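Putative modulator of DNA gyrase (Bacteroides thetaiotaomicron, PDB 1VPB) is probably a metallopeptidase of the PmbA/TldA (U62) family, named a putative modulator of DNA gyrase. Local coordinates at residues A[107-112]-A[336-341]; A[20-25]-A[174-179]; A[71-76]-A[96-101]; A[292-297]-A[320-325]. One frame throughout, in Å; residues are numbered along the deposited sequence. Where two conformers were deposited one is given.

Interactions 1, 2 and 3 lie close together in the fold, and interaction 4 lies apart from them. Interactions 2 and 3 each place a helix against the same six-stranded antiparallel sheet, with centres about 17 Å apart. Interaction 1 touches both. Leu112 CD1 packs 3.6 Å from Ser178 OG of interaction 2, and Asp107 N probably donates a hydrogen bond to Gly75 O of interaction 3 at 2.8 Å. Through helix 334-340, interaction 1 also reaches the C-terminal family region, where interaction 4 pairs two strands of another sheet. The centres of interactions 3 and 4 are about 40 Å apart. None of the four contacts includes a metal or a ligand.

Interaction 1: A[107-112]-A[336-341]; sequences DEARVL and NAKKMG
Two lysine chains on the last turn of helix 334-340 lie against the loop 107-112 in a small contact at the protein surface. Lys338 carries the largest share of the contact. Its CG stands anti to the backbone N (chi1 -165°), and the chain runs out extended until it bends at chi4 (63°). This lays the methylenes along the loop backbone: CD of Lys338 is 3.8 Å from CA of Ala109, and CE of Lys338 is 3.3 Å from O of Glu108. Val111 meets the same chain at about a right angle, with its CG2 3.8 Å from CD of Lys338. The CB of Ala109 points at the helix and touches CG of Lys339 at 3.8 Å. Lys339 starts with CG anti to its carbonyl carbon and bends at chi3. Its NZ finds a hydrogen-bond partner in OH of Tyr335, which also bonds to OD2 of Asp107. No hydrogen bond joins the two segments directly, so the contact is made by aliphatic carbon and backbone. The loop has its own bracing: a type I turn runs from Asp107 to Arg110, and Ala109 N bonds to OD1 of Asp107 in an Asx turn. A Schellman motif with Gly341 at C-prime ends the helix. The contact thus joins the loop following helix 87-101 to helix 334-340, whose other neighbours include helix 269-273.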
loop_
_atom_site.group_PDB
_atom_site.type_symbol
_atom_site.label_atom_id
_atom_site.label_comp_id
_atom_site.label_asym_id
_atom_site.label_seq_id
_atom_site.Cartn_x
_atom_site.Cartn_y
_atom_site.Cartn_z
ATOM N N ASP A 107 7.084 -12.626 -26.196
ATOM C CA ASP A 107 7.462 -13.579 -25.145
ATOM C C ASP A 107 6.836 -14.925 -25.404
ATOM O O ASP A 107 5.653 -15.113 -25.155
ATOM C CB ASP A 107 7.002 -13.061 -23.818
ATOM C CG ASP A 107 7.578 -13.861 -22.657
ATOM O OD1 ASP A 107 7.956 -15.031 -22.868
ATOM O OD2 ASP A 107 7.682 -13.339 -21.560
ATOM N N GLU A 108 7.626 -15.840 -25.951
ATOM C CA GLU A 108 7.051 -17.077 -26.462
ATOM C C GLU A 108 6.678 -18.049 -25.371
ATOM O O GLU A 108 6.018 -19.085 -25.617
ATOM C CB GLU A 108 8.019 -17.718 -27.431
ATOM C CG GLU A 108 8.114 -16.929 -28.734
ATOM C CD GLU A 108 8.915 -17.640 -29.802
ATOM O OE1 GLU A 108 8.467 -18.692 -30.296
ATOM O OE2 GLU A 108 10.003 -17.147 -30.118
ATOM N N ALA A 109 7.124 -17.730 -24.186
ATOM C CA ALA A 109 6.728 -18.556 -23.010
ATOM C C ALA A 109 5.337 -18.205 -22.488
ATOM O O ALA A 109 4.797 -18.996 -21.662
ATOM C CB ALA A 109 7.746 -18.449 -21.928
ATOM N N ARG A 110 4.744 -17.069 -22.915
ATOM C CA ARG A 110 3.394 -16.683 -22.527
ATOM C C ARG A 110 2.455 -17.457 -23.424
ATOM O O ARG A 110 2.129 -17.078 -24.549
ATOM C CB ARG A 110 3.146 -15.132 -22.640
ATOM C CG ARG A 110 3.867 -14.317 -21.623
ATOM C CD ARG A 110 3.251 -14.394 -20.260
ATOM N NE ARG A 110 3.947 -13.538 -19.348
ATOM C CZ ARG A 110 3.797 -13.579 -18.031
ATOM N NH1 ARG A 110 2.981 -14.440 -17.460
ATOM N NH2 ARG A 110 4.501 -12.760 -17.291
ATOM N N VAL A 111 2.005 -18.610 -22.901
ATOM C CA VAL A 111 1.093 -19.484 -23.580
ATOM C C VAL A 111 -0.065 -19.850 -22.656
ATOM O O VAL A 111 0.001 -19.664 -21.466
ATOM C CB VAL A 111 1.791 -20.779 -24.063
ATOM C CG1 VAL A 111 2.869 -20.455 -25.089
ATOM C CG2 VAL A 111 2.310 -21.560 -22.881
ATOM N N LEU A 112 -1.148 -20.305 -23.254
ATOM C CA LEU A 112 -2.275 -20.805 -22.455
ATOM C C LEU A 112 -1.893 -22.189 -21.958
ATOM O O LEU A 112 -1.072 -22.899 -22.547
ATOM C CB LEU A 112 -3.547 -20.867 -23.296
ATOM C CG LEU A 112 -4.189 -19.526 -23.766
ATOM C CD1 LEU A 112 -5.562 -19.728 -24.361
ATOM C CD2 LEU A 112 -4.270 -18.585 -22.682
ATOM N N ASN A 336 6.202 -19.938 -15.894
ATOM C CA ASN A 336 7.449 -20.332 -15.303
ATOM C C ASN A 336 7.832 -21.784 -15.581
ATOM O O ASN A 336 9.029 -22.112 -15.710
ATOM C CB ASN A 336 7.458 -19.988 -13.817
ATOM C CG ASN A 336 7.537 -18.526 -13.571
ATOM O OD1 ASN A 336 8.538 -17.880 -13.907
ATOM N ND2 ASN A 336 6.490 -17.965 -13.001
ATOM N N ALA A 337 6.847 -22.664 -15.687
ATOM C CA ALA A 337 7.109 -24.033 -16.093
ATOM C C ALA A 337 7.786 -24.051 -17.482
ATOM O O ALA A 337 8.817 -24.701 -17.678
ATOM C CB ALA A 337 5.839 -24.883 -16.096
ATOM N N LYS A 338 7.221 -23.302 -18.423
ATOM C CA LYS A 338 7.792 -23.247 -19.778
ATOM C C LYS A 338 9.210 -22.686 -19.781
ATOM O O LYS A 338 10.110 -23.258 -20.449
ATOM C CB LYS A 338 6.876 -22.451 -20.712
ATOM C CG LYS A 338 7.207 -22.640 -22.191
ATOM C CD LYS A 338 6.082 -22.257 -23.059
ATOM C CE LYS A 338 6.460 -22.226 -24.552
ATOM N NZ LYS A 338 6.868 -23.616 -25.008
ATOM N N LYS A 339 9.450 -21.645 -19.000
ATOM C CA LYS A 339 10.768 -21.040 -18.928
ATOM C C LYS A 339 11.818 -21.944 -18.342
ATOM O O LYS A 339 12.976 -21.951 -18.775
ATOM C CB LYS A 339 10.735 -19.757 -18.125
ATOM C CG LYS A 339 9.891 -18.711 -18.764
ATOM C CD LYS A 339 9.998 -17.410 -18.079
ATOM C CE LYS A 339 11.061 -16.524 -18.671
ATOM N NZ LYS A 339 10.924 -15.184 -18.009
ATOM N N MET A 340 11.415 -22.713 -17.347
ATOM C CA MET A 340 12.325 -23.570 -16.655
ATOM C C MET A 340 12.467 -24.923 -17.306
ATOM O O MET A 340 13.392 -25.668 -16.960
ATOM C CB MET A 340 11.867 -23.735 -15.206
ATOM C CG MET A 340 12.096 -22.464 -14.400
ATOM S SD MET A 340 12.073 -22.669 -12.635
ATOM C CE MET A 340 10.351 -22.797 -12.477
ATOM N N GLY A 341 11.554 -25.258 -18.203
ATOM C CA GLY A 341 11.527 -26.549 -18.837
ATOM C C GLY A 341 11.106 -27.663 -17.905
ATOM O O GLY A 341 11.668 -28.759 -17.931
#

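Interaction 2: A[20-25]-A[174-179]; sequences KLAQWA and YRLISN
Helix segment 20-25 lies over strand segment 174-177 and runs in nearly the same direction, at 25° between their N-to-C directions. The two axes approach to 9.3 Å, and Gln23 and Leu176 have the nearest CA atoms. Tyr174 and Leu176 both point their CB atoms at the helix. CG of Tyr174 is anti to its backbone N (chi1 179°), which brings one ring edge to Ala22: CD2 of Tyr174 is 3.8 Å from CB of Ala22, with the methyl in the ring plane. This is alpha-on-beta packing, with helix 16-31 covering one face of the six-stranded antiparallel sheet. Strand 159-177 lies there between strands 36-52 and 181-198. Leu176 sends CD1 against the helix backbone, 3.6 Å from O of Ala22. The same CD1 of Leu176 is 3.8 Å from CG of Gln23, and these two side chains cross at about a right angle. Beyond CG, the Gln23 chain is extended. It takes NE2 to the phenol, where NE2 of Gln23 donates a nearly straight bond to OH of Tyr174 at 2.9 Å. The acceptor lies in the amide plane, and the amide and ring planes are turned 53° apart. The Tyr174 hydroxyl is also hydrogen-bonded to OE2 of Glu182, on the next strand, 181-198.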
loop_
_atom_site.group_PDB
_atom_site.type_symbol
_atom_site.label_atom_id
_atom_site.label_comp_id
_atom_site.label_asym_id
_atom_site.label_seq_id
_atom_site.Cartn_x
_atom_site.Cartn_y
_atom_site.Cartn_z
ATOM N N LYS A 20 -22.918 -12.626 -20.854
ATOM C CA LYS A 20 -22.930 -12.304 -22.273
ATOM C C LYS A 20 -21.950 -11.171 -22.567
ATOM O O LYS A 20 -21.313 -11.188 -23.621
ATOM C CB LYS A 20 -24.339 -11.925 -22.712
ATOM C CG LYS A 20 -25.170 -13.159 -22.974
ATOM N N LEU A 21 -21.790 -10.237 -21.625
ATOM C CA LEU A 21 -20.864 -9.114 -21.861
ATOM C C LEU A 21 -19.430 -9.639 -21.868
ATOM O O LEU A 21 -18.620 -9.289 -22.754
ATOM C CB LEU A 21 -21.025 -8.043 -20.808
ATOM C CG LEU A 21 -19.934 -6.938 -20.810
ATOM C CD1 LEU A 21 -20.062 -6.169 -22.082
ATOM C CD2 LEU A 21 -20.072 -6.057 -19.604
ATOM N N ALA A 22 -19.126 -10.545 -20.945
ATOM C CA ALA A 22 -17.776 -11.155 -20.931
ATOM C C ALA A 22 -17.509 -11.971 -22.171
ATOM O O ALA A 22 -16.404 -11.926 -22.731
ATOM C CB ALA A 22 -17.581 -11.991 -19.717
ATOM N N GLN A 23 -18.524 -12.690 -22.661
ATOM C CA GLN A 23 -18.391 -13.530 -23.817
ATOM C C GLN A 23 -18.208 -12.645 -25.058
ATOM O O GLN A 23 -17.428 -12.988 -25.950
ATOM C CB GLN A 23 -19.632 -14.436 -23.955
ATOM C CG GLN A 23 -19.675 -15.595 -22.935
ATOM C CD GLN A 23 -21.113 -16.133 -22.727
ATOM O OE1 GLN A 23 -22.006 -15.910 -23.582
ATOM N NE2 GLN A 23 -21.337 -16.792 -21.587
ATOM N N TRP A 24 -18.910 -11.522 -25.088
ATOM C CA TRP A 24 -18.796 -10.552 -26.196
ATOM C C TRP A 24 -17.363 -9.990 -26.232
ATOM O O TRP A 24 -16.734 -9.971 -27.294
ATOM C CB TRP A 24 -19.796 -9.435 -26.021
ATOM C CG TRP A 24 -19.514 -8.315 -26.987
ATOM C CD1 TRP A 24 -19.986 -8.192 -28.254
ATOM C CD2 TRP A 24 -18.629 -7.210 -26.775
ATOM N NE1 TRP A 24 -19.459 -7.072 -28.850
ATOM C CE2 TRP A 24 -18.642 -6.434 -27.951
ATOM C CE3 TRP A 24 -17.877 -6.765 -25.686
ATOM C CZ2 TRP A 24 -17.886 -5.270 -28.087
ATOM C CZ3 TRP A 24 -17.138 -5.607 -25.814
ATOM C CH2 TRP A 24 -17.138 -4.874 -27.013
ATOM N N ALA A 25 -16.812 -9.672 -25.061
ATOM C CA ALA A 25 -15.456 -9.114 -24.973
ATOM C C ALA A 25 -14.423 -10.115 -25.436
ATOM O O ALA A 25 -13.490 -9.740 -26.148
ATOM C CB ALA A 25 -15.139 -8.607 -23.573
ATOM N N TYR A 174 -16.293 -14.247 -12.849
ATOM C CA TYR A 174 -16.599 -15.092 -13.983
ATOM C C TYR A 174 -15.406 -15.046 -14.906
ATOM O O TYR A 174 -15.029 -13.930 -15.315
ATOM C CB TYR A 174 -17.830 -14.578 -14.683
ATOM C CG TYR A 174 -18.266 -15.335 -15.891
ATOM C CD1 TYR A 174 -18.764 -16.635 -15.804
ATOM C CD2 TYR A 174 -18.260 -14.748 -17.146
ATOM C CE1 TYR A 174 -19.189 -17.344 -16.938
ATOM C CE2 TYR A 174 -18.709 -15.420 -18.281
ATOM C CZ TYR A 174 -19.211 -16.729 -18.180
ATOM O OH TYR A 174 -19.651 -17.413 -19.321
ATOM N N ARG A 175 -14.920 -16.217 -15.291
ATOM C CA ARG A 175 -13.644 -16.332 -15.991
ATOM C C ARG A 175 -13.901 -17.068 -17.295
ATOM O O ARG A 175 -14.685 -18.035 -17.335
ATOM C CB ARG A 175 -12.677 -17.077 -15.077
ATOM C CG ARG A 175 -11.398 -17.528 -15.714
ATOM C CD ARG A 175 -10.110 -17.318 -14.877
ATOM N NE ARG A 175 -9.581 -15.987 -15.097
ATOM C CZ ARG A 175 -9.251 -15.499 -16.282
ATOM N NH1 ARG A 175 -9.317 -16.257 -17.357
ATOM N NH2 ARG A 175 -8.813 -14.257 -16.394
ATOM N N LEU A 176 -13.245 -16.606 -18.376
ATOM C CA LEU A 176 -13.260 -17.255 -19.652
ATOM C C LEU A 176 -11.836 -17.296 -20.200
ATOM O O LEU A 176 -11.095 -16.309 -20.037
ATOM C CB LEU A 176 -14.102 -16.434 -20.639
ATOM C CG LEU A 176 -15.591 -16.292 -20.392
ATOM C CD1 LEU A 176 -16.224 -15.303 -21.418
ATOM C CD2 LEU A 176 -16.260 -17.628 -20.425
ATOM N N ILE A 177 -11.461 -18.407 -20.797
ATOM C CA ILE A 177 -10.168 -18.556 -21.470
ATOM C C ILE A 177 -10.443 -19.121 -22.831
ATOM O O ILE A 177 -11.227 -20.045 -22.967
ATOM C CB ILE A 177 -9.177 -19.385 -20.668
ATOM C CG1 ILE A 177 -9.057 -18.854 -19.229
ATOM C CG2 ILE A 177 -7.834 -19.446 -21.343
ATOM C CD1 ILE A 177 -8.127 -19.727 -18.378
ATOM N N SER A 178 -9.820 -18.564 -23.888
ATOM C CA SER A 178 -10.233 -18.892 -25.245
ATOM C C SER A 178 -10.018 -20.319 -25.773
ATOM O O SER A 178 -10.485 -20.629 -26.880
ATOM C CB SER A 178 -9.518 -17.913 -26.221
ATOM O OG SER A 178 -8.136 -17.967 -26.103
ATOM N N ASN A 179 -9.227 -21.121 -25.089
ATOM C CA ASN A 179 -9.033 -22.524 -25.452
ATOM C C ASN A 179 -9.942 -23.460 -24.604
ATOM O O ASN A 179 -9.643 -24.662 -24.517
ATOM C CB ASN A 179 -7.589 -22.943 -25.403
ATOM C CG ASN A 179 -7.022 -22.974 -23.996
ATOM O OD1 ASN A 179 -7.647 -22.393 -23.104
ATOM N ND2 ASN A 179 -5.892 -23.696 -23.812
#

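Interaction 3: A[71-76]-A[96-101]; sequences LYVDGR and NGIDST
Leu71, near the end of strand 58-73, points its CB at helix 87-101. Its CG is anti to the carbonyl carbon, and CD1 does the touching. CD1 of Leu71 rests 3.5 Å from the carbonyl C of Gly97. A CB at Gly97 would lie only 3.2 Å from that methyl, so the missing side chain lets the leucine come in close. The same CD1 of Leu71 also meets CG1 of Ile98 at 4.0 Å. Tyr72 points its CB away from the helix, and its ring meets Tyr77 edge-to-face. Val73 again faces the helix. Its CG2 lies 3.9 Å from CG2 of Ile98, where the two side chains cross at about a right angle, and 3.9 Å from CG2 of Thr101. This is a beta hairpin with a helix packed on one face: strand 71-73 and the helix run at 51° to each other. A type I' turn from Val73 to Arg76 leads into strand 76-82. Asp74 OD2 forms a salt bridge with Arg102, just past the helix segment. Arg76 bends at chi2 (77°), and its NH1 bonds back to O of Asp74 on a lone pair. CB of Arg76 is 3.2 Å from O of Thr101. Thr101 holds its methyl anti to the backbone N, against Val73 and Arg76, while OG1 bonds to O of Gly97 from above the carbonyl plane; Thr101 N shares that acceptor. A glycine here would remove that methyl and the OG1 bond to Gly97, and would probably loosen the fit against Val73 and Arg76. Thr101 also packs on Leu59 of the second subunit.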
loop_
_atom_site.group_PDB
_atom_site.type_symbol
_atom_site.label_atom_id
_atom_site.label_comp_id
_atom_site.label_asym_id
_atom_site.label_seq_id
_atom_site.Cartn_x
_atom_site.Cartn_y
_atom_site.Cartn_z
ATOM N N LEU A 71 -4.225 -10.347 -23.064
ATOM C CA LEU A 71 -4.203 -10.333 -24.519
ATOM C C LEU A 71 -2.934 -10.976 -25.093
ATOM O O LEU A 71 -1.833 -10.627 -24.751
ATOM C CB LEU A 71 -4.298 -8.877 -25.015
ATOM C CG LEU A 71 -5.391 -7.974 -24.425
ATOM C CD1 LEU A 71 -5.178 -6.583 -24.952
ATOM C CD2 LEU A 71 -6.739 -8.478 -24.802
ATOM N N TYR A 72 -3.103 -12.048 -25.912
ATOM C CA TYR A 72 -2.013 -12.783 -26.550
ATOM C C TYR A 72 -2.040 -12.398 -28.047
ATOM O O TYR A 72 -2.983 -12.758 -28.775
ATOM C CB TYR A 72 -2.212 -14.288 -26.397
ATOM C CG TYR A 72 -2.114 -14.765 -24.958
ATOM C CD1 TYR A 72 -3.165 -14.542 -24.094
ATOM C CD2 TYR A 72 -0.982 -15.433 -24.496
ATOM C CE1 TYR A 72 -3.088 -14.979 -22.735
ATOM C CE2 TYR A 72 -0.877 -15.850 -23.193
ATOM C CZ TYR A 72 -1.950 -15.617 -22.313
ATOM O OH TYR A 72 -1.817 -16.075 -20.992
ATOM N N VAL A 73 -1.119 -11.553 -28.418
ATOM C CA VAL A 73 -1.161 -10.832 -29.696
ATOM C C VAL A 73 0.179 -10.999 -30.374
ATOM O O VAL A 73 1.240 -10.392 -30.037
ATOM C CB VAL A 73 -1.426 -9.306 -29.522
ATOM C CG1 VAL A 73 -1.489 -8.625 -30.909
ATOM C CG2 VAL A 73 -2.661 -9.034 -28.686
ATOM N N ASP A 74 0.195 -11.858 -31.378
ATOM C CA ASP A 74 1.440 -11.994 -32.114
ATOM C C ASP A 74 2.656 -12.336 -31.325
ATOM O O ASP A 74 3.765 -11.872 -31.589
ATOM C CB ASP A 74 1.657 -10.772 -33.046
ATOM C CG ASP A 74 0.539 -10.558 -34.038
ATOM O OD1 ASP A 74 -0.487 -11.343 -34.141
ATOM O OD2 ASP A 74 0.553 -9.505 -34.739
ATOM N N GLY A 75 2.470 -13.172 -30.310
ATOM C CA GLY A 75 3.569 -13.587 -29.488
ATOM C C GLY A 75 3.797 -12.705 -28.264
ATOM O O GLY A 75 4.548 -13.067 -27.376
ATOM N N ARG A 76 3.181 -11.539 -28.259
ATOM C CA ARG A 76 3.256 -10.587 -27.167
ATOM C C ARG A 76 2.137 -10.890 -26.158
ATOM O O ARG A 76 1.099 -11.476 -26.482
ATOM C CB ARG A 76 3.142 -9.162 -27.666
ATOM C CG ARG A 76 4.345 -8.691 -28.408
ATOM C CD ARG A 76 4.462 -9.219 -29.848
ATOM N NE ARG A 76 5.414 -8.465 -30.601
ATOM C CZ ARG A 76 5.660 -8.589 -31.932
ATOM N NH1 ARG A 76 4.977 -9.477 -32.626
ATOM N NH2 ARG A 76 6.481 -7.748 -32.547
ATOM N N ASN A 96 -7.339 -0.830 -28.698
ATOM C CA ASN A 96 -6.139 -0.092 -28.333
ATOM C C ASN A 96 -5.199 -0.948 -27.514
ATOM O O ASN A 96 -4.015 -0.881 -27.742
ATOM C CB ASN A 96 -6.480 1.189 -27.599
ATOM C CG ASN A 96 -7.065 2.233 -28.539
ATOM O OD1 ASN A 96 -7.004 2.091 -29.790
ATOM N ND2 ASN A 96 -7.614 3.303 -27.965
ATOM N N GLY A 97 -5.729 -1.781 -26.605
ATOM C CA GLY A 97 -4.923 -2.703 -25.844
ATOM C C GLY A 97 -4.188 -3.732 -26.704
ATOM O O GLY A 97 -2.993 -3.990 -26.508
ATOM N N ILE A 98 -4.904 -4.248 -27.698
ATOM C CA ILE A 98 -4.334 -5.230 -28.622
ATOM C C ILE A 98 -3.177 -4.605 -29.410
ATOM O O ILE A 98 -2.079 -5.148 -29.484
ATOM C CB ILE A 98 -5.438 -5.784 -29.567
ATOM C CG1 ILE A 98 -6.409 -6.660 -28.795
ATOM C CG2 ILE A 98 -4.831 -6.553 -30.695
ATOM C CD1 ILE A 98 -7.655 -7.095 -29.554
ATOM N N ASP A 99 -3.437 -3.423 -29.961
ATOM C CA ASP A 99 -2.464 -2.766 -30.812
ATOM C C ASP A 99 -1.240 -2.305 -30.010
ATOM O O ASP A 99 -0.130 -2.436 -30.459
ATOM C CB ASP A 99 -3.120 -1.656 -31.541
ATOM C CG ASP A 99 -4.067 -2.138 -32.642
ATOM O OD1 ASP A 99 -3.970 -3.287 -33.170
ATOM O OD2 ASP A 99 -4.948 -1.365 -33.050
ATOM N N SER A 100 -1.468 -1.894 -28.761
ATOM C CA SER A 100 -0.393 -1.520 -27.866
ATOM C C SER A 100 0.464 -2.728 -27.457
ATOM O O SER A 100 1.699 -2.639 -27.407
ATOM C CB SER A 100 -0.991 -0.876 -26.636
ATOM O OG SER A 100 -1.557 0.359 -26.986
ATOM N N THR A 101 -0.185 -3.827 -27.205
ATOM C CA THR A 101 0.480 -5.073 -26.792
ATOM C C THR A 101 1.417 -5.528 -27.882
ATOM O O THR A 101 2.525 -5.984 -27.623
ATOM C CB THR A 101 -0.545 -6.168 -26.492
ATOM O OG1 THR A 101 -1.302 -5.849 -25.312
ATOM C CG2 THR A 101 0.028 -7.550 -26.282
#

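Interaction 4: A[292-297]-A[320-325]; sequences LTLTDE and SIFDKG
A classic beta bulge interrupts the antiparallel pairing of strands 294-296 and 319-323, with Ile321 and Phe322 both set opposite Leu294. O of Leu294 accepts two bonds in its carbonyl plane, from Ile321 N at 2.9 Å and from Phe322 N at 3.1 Å. Leu294 N returns a nearly straight bond to O of Phe322 (168°). Further along, Gly325 N donates to O of Leu292, while Lys324 N donates to OG1 of Thr293 at 3.0 Å. A water joins that hydroxyl to the Lys324 side chain, accepting from NZ of Lys324. On the apolar face, Leu292 has CG anti to its backbone N (chi1 179°), which carries CD2 over the ring of Phe322. CD2 of Leu292 stands 3.7 Å from the Phe322 ring centroid, almost on the ring normal, in a CH-pi contact. Leu294 comes instead to the ring edge, with its CD2 4.2 Å from CD2 of Phe322. The same CD2 of Leu294 meets CG2 of Ile321 at 4.0 Å, the two side chains lying side by side. An alanine in place of Phe322 would remove the ring that Leu292 CD2 sits over, and would probably loosen the packing with Leu292, Leu294 and helix 256-265. That helix covers this face, with Leu260 and Ile264 against Leu294 and Met263 against Phe322. In the sheet, strand 294-296 lies between strands 319-323 and 352-354, and strand 319-323 has strand 326-327 on its other side.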
loop_
_atom_site.group_PDB
_atom_site.type_symbol
_atom_site.label_atom_id
_atom_site.label_comp_id
_atom_site.label_asym_id
_atom_site.label_seq_id
_atom_site.Cartn_x
_atom_site.Cartn_y
_atom_site.Cartn_z
ATOM N N LEU A 292 7.310 -31.580 10.656
ATOM C CA LEU A 292 6.720 -30.687 9.653
ATOM C C LEU A 292 6.053 -31.484 8.541
ATOM O O LEU A 292 6.687 -31.957 7.622
ATOM C CB LEU A 292 7.757 -29.757 9.029
ATOM C CG LEU A 292 7.297 -28.774 7.930
ATOM C CD1 LEU A 292 6.151 -27.930 8.478
ATOM C CD2 LEU A 292 8.429 -27.892 7.415
ATOM N N THR A 293 4.746 -31.571 8.657
ATOM C CA THR A 293 3.888 -32.060 7.614
ATOM C C THR A 293 2.858 -30.998 7.293
ATOM O O THR A 293 2.155 -30.468 8.169
ATOM C CB THR A 293 3.240 -33.400 8.074
ATOM O OG1 THR A 293 4.256 -34.383 8.205
ATOM C CG2 THR A 293 2.300 -33.936 7.021
ATOM N N LEU A 294 2.781 -30.693 6.007
ATOM C CA LEU A 294 2.053 -29.558 5.508
ATOM C C LEU A 294 1.431 -29.953 4.189
ATOM O O LEU A 294 2.118 -30.432 3.303
ATOM C CB LEU A 294 2.989 -28.387 5.286
ATOM C CG LEU A 294 2.310 -27.049 4.963
ATOM C CD1 LEU A 294 1.525 -26.423 6.112
ATOM C CD2 LEU A 294 3.374 -26.061 4.462
ATOM N N THR A 295 0.112 -29.772 4.072
ATOM C CA THR A 295 -0.580 -30.067 2.822
ATOM C C THR A 295 -1.304 -28.823 2.341
ATOM O O THR A 295 -1.686 -27.937 3.128
ATOM C CB THR A 295 -1.581 -31.224 2.958
ATOM O OG1 THR A 295 -2.468 -30.915 4.016
ATOM C CG2 THR A 295 -0.909 -32.497 3.394
ATOM N N ASP A 296 -1.564 -28.814 1.043
ATOM C CA ASP A 296 -2.452 -27.829 0.423
ATOM C C ASP A 296 -3.796 -28.530 0.213
ATOM O O ASP A 296 -3.832 -29.602 -0.388
ATOM C CB ASP A 296 -1.857 -27.389 -0.938
ATOM C CG ASP A 296 -2.572 -26.245 -1.589
ATOM O OD1 ASP A 296 -3.356 -25.490 -0.940
ATOM O OD2 ASP A 296 -2.370 -26.065 -2.801
ATOM N N GLU A 297 -4.843 -27.974 0.804
ATOM C CA GLU A 297 -6.169 -28.578 0.867
ATOM C C GLU A 297 -7.185 -27.662 0.233
ATOM O O GLU A 297 -7.925 -26.996 0.949
ATOM C CB GLU A 297 -6.538 -28.727 2.332
ATOM C CG GLU A 297 -5.578 -29.656 3.038
ATOM C CD GLU A 297 -5.859 -31.078 2.773
ATOM O OE1 GLU A 297 -6.892 -31.376 2.054
ATOM O OE2 GLU A 297 -5.063 -31.885 3.349
ATOM N N SER A 320 0.827 -32.763 -1.071
ATOM C CA SER A 320 1.803 -32.779 -0.019
ATOM C C SER A 320 2.830 -31.679 -0.335
ATOM O O SER A 320 3.481 -31.714 -1.365
ATOM C CB SER A 320 2.535 -34.114 -0.009
ATOM O OG SER A 320 3.550 -34.066 0.956
ATOM N N ILE A 321 2.975 -30.738 0.583
ATOM C CA ILE A 321 4.057 -29.749 0.486
ATOM C C ILE A 321 5.270 -30.266 1.228
ATOM O O ILE A 321 6.342 -30.433 0.607
ATOM C CB ILE A 321 3.620 -28.386 1.007
ATOM C CG1 ILE A 321 2.500 -27.855 0.108
ATOM C CG2 ILE A 321 4.828 -27.416 1.024
ATOM C CD1 ILE A 321 1.784 -26.679 0.641
ATOM N N PHE A 322 5.090 -30.578 2.517
ATOM C CA PHE A 322 6.105 -31.308 3.280
ATOM C C PHE A 322 5.465 -32.566 3.868
ATOM O O PHE A 322 4.356 -32.490 4.434
ATOM C CB PHE A 322 6.607 -30.467 4.446
ATOM C CG PHE A 322 7.489 -29.338 4.047
ATOM C CD1 PHE A 322 8.835 -29.556 3.851
ATOM C CD2 PHE A 322 6.984 -28.050 3.929
ATOM C CE1 PHE A 322 9.677 -28.513 3.509
ATOM C CE2 PHE A 322 7.806 -27.007 3.532
ATOM C CZ PHE A 322 9.160 -27.252 3.331
ATOM N N ASP A 323 6.190 -33.673 3.748
ATOM C CA ASP A 323 5.823 -34.940 4.391
ATOM C C ASP A 323 6.964 -35.323 5.327
ATOM O O ASP A 323 8.033 -35.752 4.886
ATOM C CB ASP A 323 5.581 -35.958 3.291
ATOM C CG ASP A 323 5.192 -37.318 3.815
ATOM O OD1 ASP A 323 4.933 -37.484 5.020
ATOM O OD2 ASP A 323 5.142 -38.286 3.046
ATOM N N LYS A 324 6.740 -35.080 6.615
ATOM C CA LYS A 324 7.706 -35.359 7.640
ATOM C C LYS A 324 9.064 -34.790 7.238
ATOM O O LYS A 324 10.092 -35.460 7.305
ATOM C CB LYS A 324 7.789 -36.886 7.892
ATOM C CG LYS A 324 6.517 -37.443 8.577
ATOM C CD LYS A 324 6.620 -38.956 8.808
ATOM C CE LYS A 324 5.254 -39.563 9.090
ATOM N NZ LYS A 324 4.557 -38.935 10.253
ATOM N N GLY A 325 9.047 -33.538 6.785
ATOM C CA GLY A 325 10.265 -32.788 6.514
ATOM C C GLY A 325 10.799 -32.860 5.102
ATOM O O GLY A 325 11.740 -32.153 4.757
HETATM O O HOH W 1 2.979 -36.890 9.059
#